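Local coordinates for protein toll-like receptor 13 (Mus musculus, PDB 4Z0C) that recognises bacterial 23S ribosomal RNA as an innate immune receptor and signals through MYD88 and TRAF6 to activate NF-kappa-B, at residues 3-7 against 17-23; 653-659 against 681-686. All coordinates share one frame; numbering follows the deposited sequence.

Interaction 1 of 2, residues 3-7 against 17-23. With NAG (2-acetamido-2-deoxy-beta-D-glucopyranose), chain E; nucleotides of chain C.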
loop_
_atom_site.group_PDB
_atom_site.type_symbol
_atom_site.label_atom_id
_atom_site.label_comp_id
_atom_site.label_asym_id
_atom_site.label_seq_id
_atom_site.Cartn_x
_atom_site.Cartn_y
_atom_site.Cartn_z
ATOM N N PHE A 3 -15.975 -25.539 -23.872
ATOM C CA PHE A 3 -15.560 -25.265 -25.231
ATOM C C PHE A 3 -14.046 -25.130 -25.264
ATOM O O PHE A 3 -13.377 -25.349 -24.254
ATOM C CB PHE A 3 -16.227 -23.992 -25.738
ATOM C CG PHE A 3 -17.647 -23.812 -25.250
ATOM C CD1 PHE A 3 -18.559 -24.855 -25.293
ATOM C CD2 PHE A 3 -18.067 -22.588 -24.747
ATOM C CE1 PHE A 3 -19.859 -24.679 -24.843
ATOM C CE2 PHE A 3 -19.370 -22.404 -24.291
ATOM C CZ PHE A 3 -20.262 -23.445 -24.337
ATOM N N ASN A 4 -13.507 -24.751 -26.414
ATOM C CA ASN A 4 -12.061 -24.640 -26.573
ATOM C C ASN A 4 -11.548 -23.227 -26.296
ATOM O O ASN A 4 -10.778 -23.024 -25.358
ATOM C CB ASN A 4 -11.643 -25.099 -27.976
ATOM C CG ASN A 4 -10.169 -24.845 -28.268
ATOM O OD1 ASN A 4 -9.346 -24.719 -27.360
ATOM N ND2 ASN A 4 -9.829 -24.791 -29.550
ATOM N N LYS A 5 -11.956 -22.268 -27.125
ATOM C CA LYS A 5 -11.457 -20.897 -27.046
ATOM C C LYS A 5 -12.341 -19.961 -26.222
ATOM O O LYS A 5 -11.879 -18.931 -25.749
ATOM C CB LYS A 5 -11.293 -20.326 -28.452
ATOM C CG LYS A 5 -9.870 -19.963 -28.804
ATOM C CD LYS A 5 -9.074 -21.161 -29.253
ATOM C CE LYS A 5 -7.736 -20.720 -29.815
ATOM N NZ LYS A 5 -6.849 -21.879 -30.112
ATOM N N CYS A 6 -13.595 -20.348 -26.014
ATOM C CA CYS A 6 -14.614 -19.490 -25.418
ATOM C C CYS A 6 -15.138 -20.073 -24.117
ATOM O O CYS A 6 -15.064 -21.284 -23.896
ATOM C CB CYS A 6 -15.820 -19.373 -26.375
ATOM S SG CYS A 6 -15.511 -18.652 -28.006
ATOM N N THR A 7 -15.747 -19.238 -23.284
ATOM C CA THR A 7 -16.421 -19.763 -22.099
ATOM C C THR A 7 -17.782 -19.135 -21.932
ATOM O O THR A 7 -18.033 -18.037 -22.416
ATOM C CB THR A 7 -15.598 -19.542 -20.778
ATOM O OG1 THR A 7 -16.341 -20.047 -19.661
ATOM C CG2 THR A 7 -15.300 -18.054 -20.536
ATOM N N LEU A 17 -17.942 -15.671 -23.798
ATOM C CA LEU A 17 -16.770 -14.805 -23.807
ATOM C C LEU A 17 -15.577 -15.503 -24.447
ATOM O O LEU A 17 -15.248 -16.608 -24.077
ATOM C CB LEU A 17 -16.403 -14.436 -22.370
ATOM C CG LEU A 17 -17.520 -13.912 -21.473
ATOM C CD1 LEU A 17 -17.185 -14.206 -20.013
ATOM C CD2 LEU A 17 -17.726 -12.420 -21.688
ATOM N N CYS A 18 -14.910 -14.842 -25.380
ATOM C CA CYS A 18 -13.716 -15.390 -26.022
ATOM C C CYS A 18 -12.717 -14.242 -26.115
ATOM O O CYS A 18 -12.321 -13.825 -27.212
ATOM C CB CYS A 18 -14.007 -15.898 -27.444
ATOM S SG CYS A 18 -15.605 -16.626 -27.661
ATOM N N ILE A 19 -12.320 -13.733 -24.957
ATOM C CA ILE A 19 -11.555 -12.497 -24.865
ATOM C C ILE A 19 -10.057 -12.749 -24.666
ATOM O O ILE A 19 -9.653 -13.500 -23.783
ATOM C CB ILE A 19 -12.163 -11.592 -23.766
ATOM C CG1 ILE A 19 -13.534 -11.106 -24.251
ATOM C CG2 ILE A 19 -11.275 -10.394 -23.471
ATOM C CD1 ILE A 19 -14.576 -11.060 -23.182
ATOM N N ARG A 20 -9.245 -12.116 -25.509
ATOM C CA ARG A 20 -7.786 -12.184 -25.390
ATOM C C ARG A 20 -7.308 -13.630 -25.524
ATOM O O ARG A 20 -6.558 -14.138 -24.682
ATOM C CB ARG A 20 -7.312 -11.548 -24.067
ATOM C CG ARG A 20 -5.914 -10.964 -24.096
ATOM C CD ARG A 20 -5.435 -10.606 -22.682
ATOM N NE ARG A 20 -5.576 -11.744 -21.776
ATOM C CZ ARG A 20 -6.467 -11.823 -20.789
ATOM N NH1 ARG A 20 -7.303 -10.814 -20.530
ATOM N NH2 ARG A 20 -6.520 -12.924 -20.054
ATOM N N LYS A 21 -7.747 -14.292 -26.589
ATOM C CA LYS A 21 -7.364 -15.681 -26.805
ATOM C C LYS A 21 -6.518 -15.833 -28.069
ATOM O O LYS A 21 -6.351 -16.941 -28.565
ATOM C CB LYS A 21 -8.602 -16.568 -26.919
ATOM C CG LYS A 21 -9.549 -16.544 -25.722
ATOM C CD LYS A 21 -8.879 -16.931 -24.409
ATOM C CE LYS A 21 -9.893 -16.900 -23.269
ATOM N NZ LYS A 21 -9.315 -16.392 -21.988
ATOM N N LYS A 22 -6.002 -14.722 -28.596
ATOM C CA LYS A 22 -5.178 -14.758 -29.813
ATOM C C LYS A 22 -5.899 -15.445 -30.974
ATOM O O LYS A 22 -5.266 -16.053 -31.844
ATOM C CB LYS A 22 -3.853 -15.475 -29.552
ATOM C CG LYS A 22 -2.745 -14.602 -28.979
ATOM C CD LYS A 22 -1.800 -15.434 -28.140
ATOM C CE LYS A 22 -0.531 -14.680 -27.823
ATOM N NZ LYS A 22 0.301 -14.605 -29.057
ATOM N N ILE A 23 -7.224 -15.345 -30.976
ATOM C CA ILE A 23 -8.038 -15.976 -31.996
ATOM C C ILE A 23 -7.773 -15.355 -33.352
ATOM O O ILE A 23 -7.770 -14.131 -33.514
ATOM C CB ILE A 23 -9.535 -15.869 -31.658
ATOM C CG1 ILE A 23 -9.867 -16.741 -30.444
ATOM C CG2 ILE A 23 -10.402 -16.263 -32.856
ATOM C CD1 ILE A 23 -11.261 -16.494 -29.868
HETATM C C1 NAG E . -18.160 -8.829 -23.484
HETATM C C2 NAG E . -17.757 -7.795 -22.401
HETATM C C3 NAG E . -18.734 -7.818 -21.237
HETATM C C4 NAG E . -20.144 -7.601 -21.755
HETATM C C5 NAG E . -20.404 -8.764 -22.690
HETATM C C6 NAG E . -21.854 -8.796 -23.175
HETATM C C7 NAG E . -15.339 -7.498 -22.291
HETATM C C8 NAG E . -14.071 -7.768 -21.511
HETATM N N2 NAG E . -16.459 -8.027 -21.809
HETATM O O3 NAG E . -18.373 -6.866 -20.274
HETATM O O4 NAG E . -21.083 -7.584 -20.703
HETATM O O5 NAG E . -19.524 -8.641 -23.792
HETATM O O6 NAG E . -21.953 -9.619 -24.320
HETATM O O7 NAG E . -15.326 -6.852 -23.333
ATOM P P A C 9 -2.256 -14.464 -16.896
ATOM O OP1 A C 9 -3.059 -15.670 -17.195
ATOM O OP2 A C 9 -0.772 -14.535 -16.910
ATOM O "O5'" A C 9 -2.732 -13.359 -17.933
ATOM C "C5'" A C 9 -2.171 -12.058 -17.928
ATOM C "C4'" A C 9 -2.971 -11.132 -18.800
ATOM O "O4'" A C 9 -4.190 -10.747 -18.108
ATOM C "C3'" A C 9 -2.282 -9.842 -19.214
ATOM O "O3'" A C 9 -2.532 -9.591 -20.598
ATOM C "C2'" A C 9 -2.945 -8.772 -18.332
ATOM O "O2'" A C 9 -3.004 -7.499 -18.932
ATOM C "C1'" A C 9 -4.342 -9.342 -18.123
ATOM N N9 A C 9 -4.995 -8.995 -16.857
ATOM C C8 A C 9 -4.466 -9.106 -15.592
ATOM N N7 A C 9 -5.300 -8.790 -14.630
ATOM C C5 A C 9 -6.473 -8.470 -15.305
ATOM C C6 A C 9 -7.740 -8.054 -14.843
ATOM N N6 A C 9 -7.987 -7.894 -13.533
ATOM N N1 A C 9 -8.727 -7.801 -15.768
ATOM C C2 A C 9 -8.423 -7.975 -17.060
ATOM N N3 A C 9 -7.261 -8.358 -17.610
ATOM C C4 A C 9 -6.310 -8.595 -16.676
ATOM P P A C 6 -17.831 -11.520 -12.079
ATOM O OP1 A C 6 -18.490 -10.191 -11.992
ATOM O OP2 A C 6 -18.323 -12.562 -11.156
ATOM O "O5'" A C 6 -17.901 -12.003 -13.591
ATOM C "C5'" A C 6 -17.275 -13.214 -14.028
ATOM C "C4'" A C 6 -16.763 -13.092 -15.446
ATOM O "O4'" A C 6 -17.875 -12.780 -16.339
ATOM C "C3'" A C 6 -15.739 -11.989 -15.668
ATOM O "O3'" A C 6 -14.897 -12.375 -16.749
ATOM C "C2'" A C 6 -16.610 -10.807 -16.101
ATOM O "O2'" A C 6 -15.931 -9.817 -16.839
ATOM C "C1'" A C 6 -17.671 -11.505 -16.949
ATOM N N9 A C 6 -18.981 -10.850 -16.964
ATOM C C8 A C 6 -19.595 -10.132 -15.959
ATOM N N7 A C 6 -20.818 -9.731 -16.270
ATOM C C5 A C 6 -21.035 -10.238 -17.546
ATOM C C6 A C 6 -22.138 -10.179 -18.424
ATOM N N6 A C 6 -23.278 -9.554 -18.136
ATOM N N1 A C 6 -22.032 -10.796 -19.623
ATOM C C2 A C 6 -20.888 -11.437 -19.905
ATOM N N3 A C 6 -19.782 -11.562 -19.171
ATOM C C4 A C 6 -19.919 -10.937 -17.984
#
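Thr7 and Leu17 form a hydrogen-bonded antiparallel pair with two backbone bonds: Leu17 N to Thr7 O at 2.7 Å and Thr7 N to Leu17 O at 2.8 Å, the first almost straight at hydrogen, the second a little bent. This is the beta hairpin of strands 7-9 and 15-17, in the N-terminal cap of the leucine-rich repeat ectodomain. One residue beyond the pair, the Cys6–Cys18 disulfide locks its open end (SG to SG 2.1 Å, chi3 98°). Both sulfurs lie anti to their own carbonyl carbons (chi1 -61° for Cys6, -35° for Cys18), which turns them onto one another. Asn45 of the first repeat bonds the 17-23 turn, its ND2 to Cys18 O and its OD1 to the backbone N of Lys21 and Ile23. Arg20 forms a salt bridge to a phosphate of the bound RNA through NH2, and the ribose O4' of A9 of chain C sits over the centre of one guanidinium face, 3.7 Å from CZ.

Packing follows. The CG of Lys5 runs past Ile23 CG1 at 3.6 Å, the two side chains pointing in opposite directions, while Lys21 lays its CG against Lys5 O. Leu17 brings CD2 to 3.4 Å from N3 of nucleotide A6 of chain C. Ile19, by contrast, touches an N-acetylglucosamine of a glycan carried by the receptor itself: its CD1 lies 3.7 Å from C8, the acetamido methyl.

Interaction 2 of 2, residues 653-659 against 681-686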
loop_
_atom_site.group_PDB
_atom_site.type_symbol
_atom_site.label_atom_id
_atom_site.label_comp_id
_atom_site.label_asym_id
_atom_site.label_seq_id
_atom_site.Cartn_x
_atom_site.Cartn_y
_atom_site.Cartn_z
ATOM N N LEU A 653 -24.262 -27.812 -8.538
ATOM C CA LEU A 653 -23.145 -27.323 -9.345
ATOM C C LEU A 653 -23.554 -27.043 -10.786
ATOM O O LEU A 653 -24.241 -27.853 -11.397
ATOM C CB LEU A 653 -21.991 -28.330 -9.304
ATOM C CG LEU A 653 -20.682 -27.813 -9.891
ATOM C CD1 LEU A 653 -20.089 -26.711 -9.004
ATOM C CD2 LEU A 653 -19.699 -28.944 -10.104
ATOM N N MET A 654 -23.139 -25.900 -11.331
ATOM C CA MET A 654 -23.379 -25.599 -12.757
ATOM C C MET A 654 -22.249 -24.857 -13.462
ATOM O O MET A 654 -22.289 -24.679 -14.667
ATOM C CB MET A 654 -24.721 -24.899 -12.988
ATOM C CG MET A 654 -25.029 -23.709 -12.126
ATOM S SD MET A 654 -26.805 -23.355 -12.243
ATOM C CE MET A 654 -27.525 -24.941 -11.798
ATOM N N PHE A 655 -21.217 -24.496 -12.709
ATOM C CA PHE A 655 -20.022 -23.879 -13.246
ATOM C C PHE A 655 -18.868 -24.319 -12.351
ATOM O O PHE A 655 -18.873 -24.037 -11.158
ATOM C CB PHE A 655 -20.173 -22.362 -13.201
ATOM C CG PHE A 655 -19.126 -21.612 -13.980
ATOM C CD1 PHE A 655 -17.955 -21.191 -13.365
ATOM C CD2 PHE A 655 -19.330 -21.291 -15.313
ATOM C CE1 PHE A 655 -16.998 -20.480 -14.078
ATOM C CE2 PHE A 655 -18.378 -20.580 -16.032
ATOM C CZ PHE A 655 -17.217 -20.172 -15.417
ATOM N N PHE A 656 -17.895 -25.023 -12.925
ATOM C CA PHE A 656 -16.764 -25.582 -12.183
ATOM C C PHE A 656 -15.515 -25.297 -12.980
ATOM O O PHE A 656 -15.353 -25.803 -14.096
ATOM C CB PHE A 656 -16.933 -27.086 -11.976
ATOM C CG PHE A 656 -15.733 -27.760 -11.359
ATOM C CD1 PHE A 656 -15.463 -27.624 -10.004
ATOM C CD2 PHE A 656 -14.895 -28.560 -12.132
ATOM C CE1 PHE A 656 -14.365 -28.258 -9.419
ATOM C CE2 PHE A 656 -13.800 -29.190 -11.561
ATOM C CZ PHE A 656 -13.532 -29.038 -10.196
ATOM N N ASP A 657 -14.650 -24.458 -12.414
ATOM C CA ASP A 657 -13.591 -23.830 -13.184
ATOM C C ASP A 657 -12.264 -24.350 -12.715
ATOM O O ASP A 657 -11.846 -24.092 -11.581
ATOM C CB ASP A 657 -13.654 -22.314 -13.002
ATOM C CG ASP A 657 -12.730 -21.572 -13.942
ATOM O OD1 ASP A 657 -11.766 -22.185 -14.458
ATOM O OD2 ASP A 657 -12.959 -20.365 -14.142
ATOM N N VAL A 658 -11.591 -25.071 -13.602
ATOM C CA VAL A 658 -10.313 -25.682 -13.269
ATOM C C VAL A 658 -9.307 -25.375 -14.386
ATOM O O VAL A 658 -8.316 -26.076 -14.599
ATOM C CB VAL A 658 -10.507 -27.191 -12.971
ATOM C CG1 VAL A 658 -10.743 -27.979 -14.260
ATOM C CG2 VAL A 658 -9.357 -27.737 -12.154
ATOM N N TYR A 659 -9.599 -24.287 -15.087
ATOM C CA TYR A 659 -8.697 -23.682 -16.055
ATOM C C TYR A 659 -7.414 -23.189 -15.367
ATOM O O TYR A 659 -7.432 -22.830 -14.199
ATOM C CB TYR A 659 -9.429 -22.532 -16.734
ATOM C CG TYR A 659 -8.600 -21.665 -17.658
ATOM C CD1 TYR A 659 -8.056 -22.181 -18.835
ATOM C CD2 TYR A 659 -8.416 -20.303 -17.382
ATOM C CE1 TYR A 659 -7.312 -21.383 -19.686
ATOM C CE2 TYR A 659 -7.683 -19.493 -18.232
ATOM C CZ TYR A 659 -7.133 -20.035 -19.378
ATOM O OH TYR A 659 -6.394 -19.233 -20.210
ATOM N N GLU A 681 -25.186 -30.421 -17.201
ATOM C CA GLU A 681 -25.613 -29.644 -16.059
ATOM C C GLU A 681 -24.509 -28.670 -15.660
ATOM O O GLU A 681 -24.786 -27.564 -15.189
ATOM C CB GLU A 681 -25.953 -30.577 -14.902
ATOM C CG GLU A 681 -26.278 -29.883 -13.597
ATOM C CD GLU A 681 -27.738 -29.452 -13.513
ATOM O OE1 GLU A 681 -28.078 -28.732 -12.545
ATOM O OE2 GLU A 681 -28.543 -29.847 -14.399
ATOM N N VAL A 682 -23.259 -29.066 -15.890
ATOM C CA VAL A 682 -22.136 -28.273 -15.439
ATOM C C VAL A 682 -21.239 -27.814 -16.575
ATOM O O VAL A 682 -20.718 -28.626 -17.337
ATOM C CB VAL A 682 -21.260 -29.025 -14.404
ATOM C CG1 VAL A 682 -20.092 -28.125 -13.955
ATOM C CG2 VAL A 682 -22.091 -29.449 -13.205
ATOM N N HIS A 683 -21.049 -26.497 -16.659
ATOM C CA HIS A 683 -20.121 -25.907 -17.618
ATOM C C HIS A 683 -18.701 -25.821 -17.047
ATOM O O HIS A 683 -18.520 -25.529 -15.875
ATOM C CB HIS A 683 -20.577 -24.517 -18.098
ATOM C CG HIS A 683 -19.633 -23.913 -19.084
ATOM N ND1 HIS A 683 -19.556 -24.337 -20.392
ATOM C CD2 HIS A 683 -18.665 -22.974 -18.937
ATOM C CE1 HIS A 683 -18.604 -23.669 -21.019
ATOM N NE2 HIS A 683 -18.050 -22.834 -20.157
ATOM N N ILE A 684 -17.712 -26.081 -17.898
ATOM C CA ILE A 684 -16.319 -26.131 -17.496
ATOM C C ILE A 684 -15.434 -25.344 -18.463
ATOM O O ILE A 684 -15.112 -25.819 -19.547
ATOM C CB ILE A 684 -15.829 -27.606 -17.282
ATOM C CG1 ILE A 684 -16.464 -28.157 -16.004
ATOM C CG2 ILE A 684 -14.289 -27.697 -17.161
ATOM C CD1 ILE A 684 -16.637 -29.586 -15.981
ATOM N N PRO A 685 -15.060 -24.118 -18.058
ATOM C CA PRO A 685 -14.342 -23.125 -18.862
ATOM C C PRO A 685 -13.082 -23.634 -19.552
ATOM O O PRO A 685 -12.117 -24.054 -18.896
ATOM C CB PRO A 685 -13.948 -22.054 -17.835
ATOM C CG PRO A 685 -14.826 -22.264 -16.659
ATOM C CD PRO A 685 -15.614 -23.527 -16.828
ATOM N N PHE A 686 -13.111 -23.538 -20.879
ATOM C CA PHE A 686 -11.973 -23.801 -21.759
ATOM C C PHE A 686 -11.501 -25.248 -21.732
ATOM O O PHE A 686 -10.412 -25.553 -22.210
ATOM C CB PHE A 686 -10.821 -22.833 -21.482
ATOM C CG PHE A 686 -11.250 -21.387 -21.400
ATOM C CD1 PHE A 686 -11.723 -20.723 -22.527
ATOM C CD2 PHE A 686 -11.198 -20.699 -20.199
ATOM C CE1 PHE A 686 -12.134 -19.397 -22.464
ATOM C CE2 PHE A 686 -11.602 -19.367 -20.127
ATOM C CZ PHE A 686 -12.071 -18.714 -21.273
#
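Met654 O and His683 O each accept a backbone bond across the contact, from His683 N (3.0 Å) and Phe656 N (3.1 Å) respectively. The two segments run the same way, their end-to-end directions 9° apart, and the bonds make a single bridge between Phe655 and His683. The Phe655 side chain leaves the backbone away from 681-686, but with CG anti to N (chi1 -168°) its ring comes back alongside His683, the ring planes at 34°. Pro685 lies over one face of the Phe655 ring in a CH-pi contact, CD 4.2 Å from the centroid. The proline CG also touches Phe655 CZ at 3.4 Å and Asp657 CG at 3.5 Å. At the far end, Phe686 turns its edge to the face of Tyr659, placing CD2 over the ring centre (centroids 4.8 Å apart). Val682 spreads its methyls between Leu653 CD2 and Phe656 CB.

In the second shell, Asp657 OD1 accepts from Tyr659 N in an Asx turn, while OD2 forms a salt bridge with Arg635; together they hold the carboxylate. Phe672 of helix 670-678 touches Phe656, and Trp675 packs on Ile684. Chain continuing from that helix thus pairs with the last repeat strand, 655-657, as part of the C-terminal cap (LRRCT) of the leucine-rich repeat solenoid.

From the N terminus, interaction 1 closes first, a short hairpin with nine residues between segments 3-7 and 17-23. The chain then winds through the repeats before interaction 2 closes a second loop, of 21 residues containing helix 670-678. The loops are in series, neither enclosing nor crossing the other. Yet their centres are only about 15 Å apart, because the solenoid curves round until its two caps meet. The junction is direct: Phe686 CZ lies 3.4 Å from Thr7 CG2, its CE1 packs near Lys21 CE, and Thr7 OG1 and His683 NE2 share a weak hydrogen bond. Phe3 also meets the His683 ring, so the two capping regions share one interface.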